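Local coordinates for beta-catenin homolog sys-1 (Caenorhabditis elegans, PDB 3C2G), which acts as a transcription coregulator in the Wnt asymmetry pathway, binding the TCF factor pop-1 directly to activate or repress target genes, at residues Ile301-Ser312 with Asp338-Phe348. Residues are numbered along the deposited sequence; the frame is centred on the assembly and turned at random.
Sequences IRAGCKLLLQVS and DDEVIYSGTGF
Helices 301-311 and 339-348 run nearly parallel, their axes 26° apart and 8.3 Å at closest approach, and they draw together toward their C-terminal ends, where the CA atoms of Leu309 and Phe348 are 4.9 Å apart. Ser344 sits at the middle with its CB 3.4 Å from Cys305 O. Its OG, turned back beside its own backbone N (chi1 -54°), bonds to Glu340 O and accepts from a water that also donates to Arg302 O, so one water links the two helices. Leu309 straddles the closest part: CD1 lies 3.6 Å from Gly347 CA, where a side chain would collide with it, and CD2 meets Tyr343 CE2 at 3.7 Å. Beyond it the Phe348 ring turns its edge to Leu308 O, while Ser312 CB approaches CD1 obliquely at 3.5 Å. At the other end Val341 CG2 packs against both Ile301 CG2 and Arg302 CG. Arg302 bends at chi3 (-76°) and brings NH1 to 3.4 Å from Asp338 OD1, a long salt bridge with the guanidinium and carboxylate planes almost perpendicular; NH2 pairs with Asp299. A leucine here would probably leave both Asp338, the N-cap of helix 339-348, and Asp299 without their cationic mate. As in other beta-catenins, such helices stack into an armadillo superhelix: helix 325-335 backs Cys305, Leu308 and Phe348, helix 285-292 covers Leu308, helix 388-409 flanks Tyr343, and Leu309 and Tyr343 each pack on an aromatic side chain of the bound peptide.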
ATOM      1  N   ILE A 301      -1.943  -7.175  13.144  1.00 28.23           N
ATOM      2  CA  ILE A 301      -1.174  -7.958  12.181  1.00 27.39           C
ATOM      3  C   ILE A 301      -1.412  -7.480  10.737  1.00 26.93           C
ATOM      4  O   ILE A 301      -0.451  -7.271   9.987  1.00 26.89           O
ATOM      5  CB  ILE A 301      -1.403  -9.493  12.353  1.00 27.41           C
ATOM      6  CG1 ILE A 301      -0.848  -9.944  13.711  1.00 26.14           C
ATOM      7  CG2 ILE A 301      -0.744 -10.283  11.202  1.00 25.32           C
ATOM      8  CD1 ILE A 301      -1.435 -11.227  14.236  1.00 24.06           C
ATOM      9  N   ARG A 302      -2.673  -7.290  10.359  1.00 26.34           N
ATOM     10  CA  ARG A 302      -2.987  -6.738   9.033  1.00 27.27           C
ATOM     11  C   ARG A 302      -2.260  -5.432   8.747  1.00 25.81           C
ATOM     12  O   ARG A 302      -1.774  -5.218   7.634  1.00 25.88           O
ATOM     13  CB  ARG A 302      -4.496  -6.530   8.833  1.00 27.53           C
ATOM     14  CG  ARG A 302      -5.224  -7.732   8.271  1.00 33.08           C
ATOM     15  CD  ARG A 302      -6.621  -7.363   7.776  1.00 39.52           C
ATOM     16  NE  ARG A 302      -7.558  -7.178   8.881  1.00 45.04           N
ATOM     17  CZ  ARG A 302      -8.201  -8.169   9.501  1.00 49.94           C
ATOM     18  NH1 ARG A 302      -8.015  -9.431   9.130  1.00 52.08           N
ATOM     19  NH2 ARG A 302      -9.036  -7.899  10.505  1.00 53.33           N
ATOM     20  N   ALA A 303      -2.192  -4.557   9.745  1.00 24.61           N
ATOM     21  CA  ALA A 303      -1.650  -3.230   9.527  1.00 23.88           C
ATOM     22  C   ALA A 303      -0.127  -3.241   9.437  1.00 23.37           C
ATOM     23  O   ALA A 303       0.450  -2.482   8.675  1.00 23.64           O
ATOM     24  CB  ALA A 303      -2.134  -2.259  10.596  1.00 23.41           C
ATOM     25  N   GLY A 304       0.508  -4.089  10.233  1.00 23.67           N
ATOM     26  CA  GLY A 304       1.957  -4.275  10.191  1.00 24.42           C
ATOM     27  C   GLY A 304       2.427  -4.851   8.870  1.00 24.98           C
ATOM     28  O   GLY A 304       3.399  -4.359   8.275  1.00 24.84           O
ATOM     29  N   CYS A 305       1.718  -5.871   8.396  1.00 25.17           N
ATOM     30  CA  CYS A 305       2.060  -6.543   7.142  1.00 26.48           C
ATOM     31  C   CYS A 305       1.861  -5.648   5.916  1.00 26.53           C
ATOM     32  O   CYS A 305       2.646  -5.709   4.966  1.00 26.32           O
ATOM     33  CB  CYS A 305       1.323  -7.883   7.029  1.00 26.07           C
ATOM     34  SG  CYS A 305       1.922  -9.104   8.292  1.00 34.05           S
ATOM     35  N   LYS A 306       0.834  -4.804   5.965  1.00 27.38           N
ATOM     36  CA  LYS A 306       0.585  -3.760   4.953  1.00 29.26           C
ATOM     37  C   LYS A 306       1.793  -2.825   4.801  1.00 27.84           C
ATOM     38  O   LYS A 306       2.212  -2.522   3.686  1.00 28.63           O
ATOM     39  CB  LYS A 306      -0.646  -2.947   5.357  1.00 30.11           C
ATOM     40  CG  LYS A 306      -1.210  -2.009   4.294  1.00 31.74           C
ATOM     41  CD  LYS A 306      -2.220  -1.031   4.944  1.00 33.71           C
ATOM     42  CE  LYS A 306      -3.003  -0.161   3.923  1.00 39.53           C
ATOM     43  NZ  LYS A 306      -2.165   0.492   2.858  1.00 41.87           N
ATOM     44  N   LEU A 307       2.349  -2.386   5.926  1.00 25.64           N
ATOM     45  CA  LEU A 307       3.526  -1.548   5.924  1.00 24.89           C
ATOM     46  C   LEU A 307       4.792  -2.299   5.451  1.00 24.72           C
ATOM     47  O   LEU A 307       5.613  -1.741   4.735  1.00 24.69           O
ATOM     48  CB  LEU A 307       3.733  -0.925   7.315  1.00 24.37           C
ATOM     49  CG  LEU A 307       4.888   0.077   7.477  1.00 24.74           C
ATOM     50  CD1 LEU A 307       4.769   1.295   6.556  1.00 20.97           C
ATOM     51  CD2 LEU A 307       5.073   0.507   8.943  1.00 24.88           C
ATOM     52  N   LEU A 308       4.941  -3.556   5.858  1.00 24.49           N
ATOM     53  CA  LEU A 308       6.008  -4.405   5.358  1.00 24.58           C
ATOM     54  C   LEU A 308       5.949  -4.478   3.844  1.00 24.97           C
ATOM     55  O   LEU A 308       6.961  -4.293   3.178  1.00 26.02           O
ATOM     56  CB  LEU A 308       5.922  -5.808   5.948  1.00 24.14           C
ATOM     57  CG  LEU A 308       6.485  -5.957   7.360  1.00 24.94           C
ATOM     58  CD1 LEU A 308       6.281  -7.377   7.862  1.00 27.79           C
ATOM     59  CD2 LEU A 308       7.948  -5.589   7.406  1.00 22.77           C
ATOM     60  N   LEU A 309       4.761  -4.724   3.305  1.00 24.63           N
ATOM     61  CA  LEU A 309       4.576  -4.760   1.870  1.00 24.90           C
ATOM     62  C   LEU A 309       5.130  -3.474   1.247  1.00 25.91           C
ATOM     63  O   LEU A 309       5.869  -3.515   0.274  1.00 26.71           O
ATOM     64  CB  LEU A 309       3.090  -4.923   1.536  1.00 24.20           C
ATOM     65  CG  LEU A 309       2.732  -5.063   0.057  1.00 26.82           C
ATOM     66  CD1 LEU A 309       3.409  -6.310  -0.557  1.00 24.21           C
ATOM     67  CD2 LEU A 309       1.204  -5.068  -0.186  1.00 24.19           C
ATOM     68  N   GLN A 310       4.800  -2.339   1.851  1.00 25.74           N
ATOM     69  CA  GLN A 310       5.080  -1.056   1.260  1.00 25.82           C
ATOM     70  C   GLN A 310       6.566  -0.771   1.176  1.00 25.34           C
ATOM     71  O   GLN A 310       6.995  -0.036   0.304  1.00 25.34           O
ATOM     72  CB  GLN A 310       4.411   0.024   2.092  1.00 26.09           C
ATOM     73  CG  GLN A 310       4.246   1.342   1.378  1.00 28.91           C
ATOM     74  CD  GLN A 310       3.563   2.379   2.258  1.00 31.60           C
ATOM     75  OE1 GLN A 310       2.535   2.087   2.882  1.00 35.17           O
ATOM     76  NE2 GLN A 310       4.138   3.587   2.328  1.00 21.82           N
ATOM     77  N   VAL A 311       7.343  -1.332   2.094  1.00 25.27           N
ATOM     78  CA  VAL A 311       8.779  -1.040   2.174  1.00 25.90           C
ATOM     79  C   VAL A 311       9.647  -2.171   1.581  1.00 26.45           C
ATOM     80  O   VAL A 311      10.881  -2.121   1.666  1.00 25.82           O
ATOM     81  CB  VAL A 311       9.242  -0.753   3.648  1.00 25.73           C
ATOM     82  CG1 VAL A 311       8.422   0.381   4.273  1.00 27.28           C
ATOM     83  CG2 VAL A 311       9.174  -2.016   4.521  1.00 24.78           C
ATOM     84  N   SER A 312       8.990  -3.170   0.992  1.00 26.03           N
ATOM     85  CA  SER A 312       9.628  -4.415   0.602  1.00 27.12           C
ATOM     86  C   SER A 312      10.622  -4.281  -0.560  1.00 28.58           C
ATOM     87  O   SER A 312      11.535  -5.089  -0.686  1.00 28.39           O
ATOM     88  CB  SER A 312       8.567  -5.464   0.265  1.00 26.68           C
ATOM     89  OG  SER A 312       7.801  -5.070  -0.854  1.00 23.35           O
ATOM     90  N   ASP A 338      -6.035 -15.342   7.118  1.00 47.02           N
ATOM     91  CA  ASP A 338      -6.660 -14.322   6.272  1.00 46.11           C
ATOM     92  C   ASP A 338      -5.870 -13.825   5.058  1.00 45.20           C
ATOM     93  O   ASP A 338      -4.659 -13.554   5.122  1.00 44.53           O
ATOM     94  CB  ASP A 338      -7.386 -13.243   7.105  1.00 47.28           C
ATOM     95  CG  ASP A 338      -6.810 -11.871   6.955  1.00 47.50           C
ATOM     96  OD1 ASP A 338      -5.840 -11.546   7.660  1.00 50.30           O
ATOM     97  OD2 ASP A 338      -7.373 -11.091   6.170  1.00 50.40           O
ATOM     98  N   ASP A 339      -6.584 -13.740   3.939  1.00 43.87           N
ATOM     99  CA  ASP A 339      -5.990 -13.466   2.636  1.00 42.20           C
ATOM    100  C   ASP A 339      -5.222 -12.160   2.535  1.00 40.63           C
ATOM    101  O   ASP A 339      -4.271 -12.075   1.756  1.00 40.68           O
ATOM    102  CB  ASP A 339      -7.046 -13.547   1.536  1.00 42.30           C
ATOM    103  CG  ASP A 339      -7.487 -14.980   1.253  1.00 45.18           C
ATOM    104  OD1 ASP A 339      -6.738 -15.935   1.582  1.00 44.20           O
ATOM    105  OD2 ASP A 339      -8.592 -15.151   0.691  1.00 49.23           O
ATOM    106  N   GLU A 340      -5.611 -11.151   3.311  1.00 38.25           N
ATOM    107  CA  GLU A 340      -4.901  -9.876   3.275  1.00 36.73           C
ATOM    108  C   GLU A 340      -3.491 -10.059   3.796  1.00 33.98           C
ATOM    109  O   GLU A 340      -2.548  -9.475   3.277  1.00 33.89           O
ATOM    110  CB  GLU A 340      -5.627  -8.803   4.097  1.00 38.12           C
ATOM    111  CG  GLU A 340      -6.884  -8.245   3.441  1.00 44.26           C
ATOM    112  CD  GLU A 340      -6.622  -7.581   2.089  1.00 51.61           C
ATOM    113  OE1 GLU A 340      -5.575  -6.896   1.943  1.00 53.57           O
ATOM    114  OE2 GLU A 340      -7.471  -7.745   1.175  1.00 54.67           O
ATOM    115  N   VAL A 341      -3.354 -10.877   4.830  1.00 31.23           N
ATOM    116  CA  VAL A 341      -2.057 -11.156   5.401  1.00 29.98           C
ATOM    117  C   VAL A 341      -1.223 -11.985   4.412  1.00 30.02           C
ATOM    118  O   VAL A 341      -0.047 -11.699   4.215  1.00 29.96           O
ATOM    119  CB  VAL A 341      -2.192 -11.834   6.795  1.00 29.92           C
ATOM    120  CG1 VAL A 341      -0.856 -12.253   7.324  1.00 27.83           C
ATOM    121  CG2 VAL A 341      -2.827 -10.872   7.784  1.00 30.41           C
ATOM    122  N   ILE A 342      -1.844 -12.978   3.767  1.00 29.46           N
ATOM    123  CA  ILE A 342      -1.159 -13.799   2.775  1.00 29.22           C
ATOM    124  C   ILE A 342      -0.701 -12.917   1.628  1.00 29.07           C
ATOM    125  O   ILE A 342       0.420 -13.057   1.124  1.00 29.62           O
ATOM    126  CB  ILE A 342      -2.055 -14.933   2.202  1.00 29.64           C
ATOM    127  CG1 ILE A 342      -2.627 -15.840   3.307  1.00 30.04           C
ATOM    128  CG2 ILE A 342      -1.301 -15.749   1.177  1.00 28.37           C
ATOM    129  CD1 ILE A 342      -1.633 -16.309   4.321  1.00 29.37           C
ATOM    130  N   TYR A 343      -1.570 -12.000   1.229  1.00 27.64           N
ATOM    131  CA  TYR A 343      -1.272 -11.095   0.143  1.00 27.36           C
ATOM    132  C   TYR A 343      -0.065 -10.243   0.468  1.00 27.53           C
ATOM    133  O   TYR A 343       0.851 -10.157  -0.345  1.00 28.40           O
ATOM    134  CB  TYR A 343      -2.464 -10.209  -0.161  1.00 27.05           C
ATOM    135  CG  TYR A 343      -2.140  -9.070  -1.088  1.00 28.60           C
ATOM    136  CD1 TYR A 343      -1.861  -9.312  -2.451  1.00 27.26           C
ATOM    137  CD2 TYR A 343      -2.126  -7.743  -0.623  1.00 26.42           C
ATOM    138  CE1 TYR A 343      -1.567  -8.266  -3.318  1.00 28.11           C
ATOM    139  CE2 TYR A 343      -1.837  -6.679  -1.488  1.00 26.17           C
ATOM    140  CZ  TYR A 343      -1.553  -6.943  -2.832  1.00 28.70           C
ATOM    141  OH  TYR A 343      -1.264  -5.902  -3.703  1.00 28.35           O
ATOM    142  N   SER A 344      -0.052  -9.645   1.659  1.00 27.34           N
ATOM    143  CA  SER A 344       1.043  -8.774   2.081  1.00 27.35           C
ATOM    144  C   SER A 344       2.353  -9.533   2.236  1.00 27.05           C
ATOM    145  O   SER A 344       3.392  -9.076   1.769  1.00 26.75           O
ATOM    146  CB  SER A 344       0.707  -8.077   3.399  1.00 27.58           C
ATOM    147  OG  SER A 344      -0.525  -7.385   3.326  1.00 29.00           O
ATOM    148  N   GLY A 345       2.291 -10.690   2.896  1.00 27.02           N
ATOM    149  CA  GLY A 345       3.468 -11.501   3.166  1.00 26.44           C
ATOM    150  C   GLY A 345       4.133 -12.017   1.903  1.00 27.08           C
ATOM    151  O   GLY A 345       5.353 -11.915   1.756  1.00 27.85           O
ATOM    152  N   THR A 346       3.342 -12.583   0.991  1.00 25.97           N
ATOM    153  CA  THR A 346       3.892 -13.105  -0.249  1.00 24.94           C
ATOM    154  C   THR A 346       4.409 -11.975  -1.143  1.00 25.00           C
ATOM    155  O   THR A 346       5.367 -12.172  -1.897  1.00 25.31           O
ATOM    156  CB  THR A 346       2.881 -13.997  -1.049  1.00 24.78           C
ATOM    157  OG1 THR A 346       1.712 -13.240  -1.397  1.00 23.60           O
ATOM    158  CG2 THR A 346       2.483 -15.237  -0.260  1.00 24.77           C
ATOM    159  N   GLY A 347       3.753 -10.810  -1.076  1.00 24.31           N
ATOM    160  CA  GLY A 347       4.180  -9.628  -1.812  1.00 22.92           C
ATOM    161  C   GLY A 347       5.538  -9.182  -1.313  1.00 23.91           C
ATOM    162  O   GLY A 347       6.445  -8.930  -2.096  1.00 25.20           O
ATOM    163  N   PHE A 348       5.680  -9.115   0.004  1.00 24.18           N
ATOM    164  CA  PHE A 348       6.947  -8.825   0.651  1.00 25.03           C
ATOM    165  C   PHE A 348       8.067  -9.827   0.293  1.00 26.13           C
ATOM    166  O   PHE A 348       9.211  -9.437   0.055  1.00 25.79           O
ATOM    167  CB  PHE A 348       6.750  -8.783   2.172  1.00 25.02           C
ATOM    168  CG  PHE A 348       8.024  -8.637   2.935  1.00 25.75           C
ATOM    169  CD1 PHE A 348       8.563  -7.386   3.176  1.00 27.85           C
ATOM    170  CD2 PHE A 348       8.708  -9.755   3.386  1.00 27.15           C
ATOM    171  CE1 PHE A 348       9.762  -7.250   3.887  1.00 28.23           C
ATOM    172  CE2 PHE A 348       9.908  -9.633   4.074  1.00 26.15           C
ATOM    173  CZ  PHE A 348      10.432  -8.382   4.332  1.00 26.04           C
TER
HETATM  174  O   HOH W   1      -2.180  -6.980   5.439  1.00 29.43           O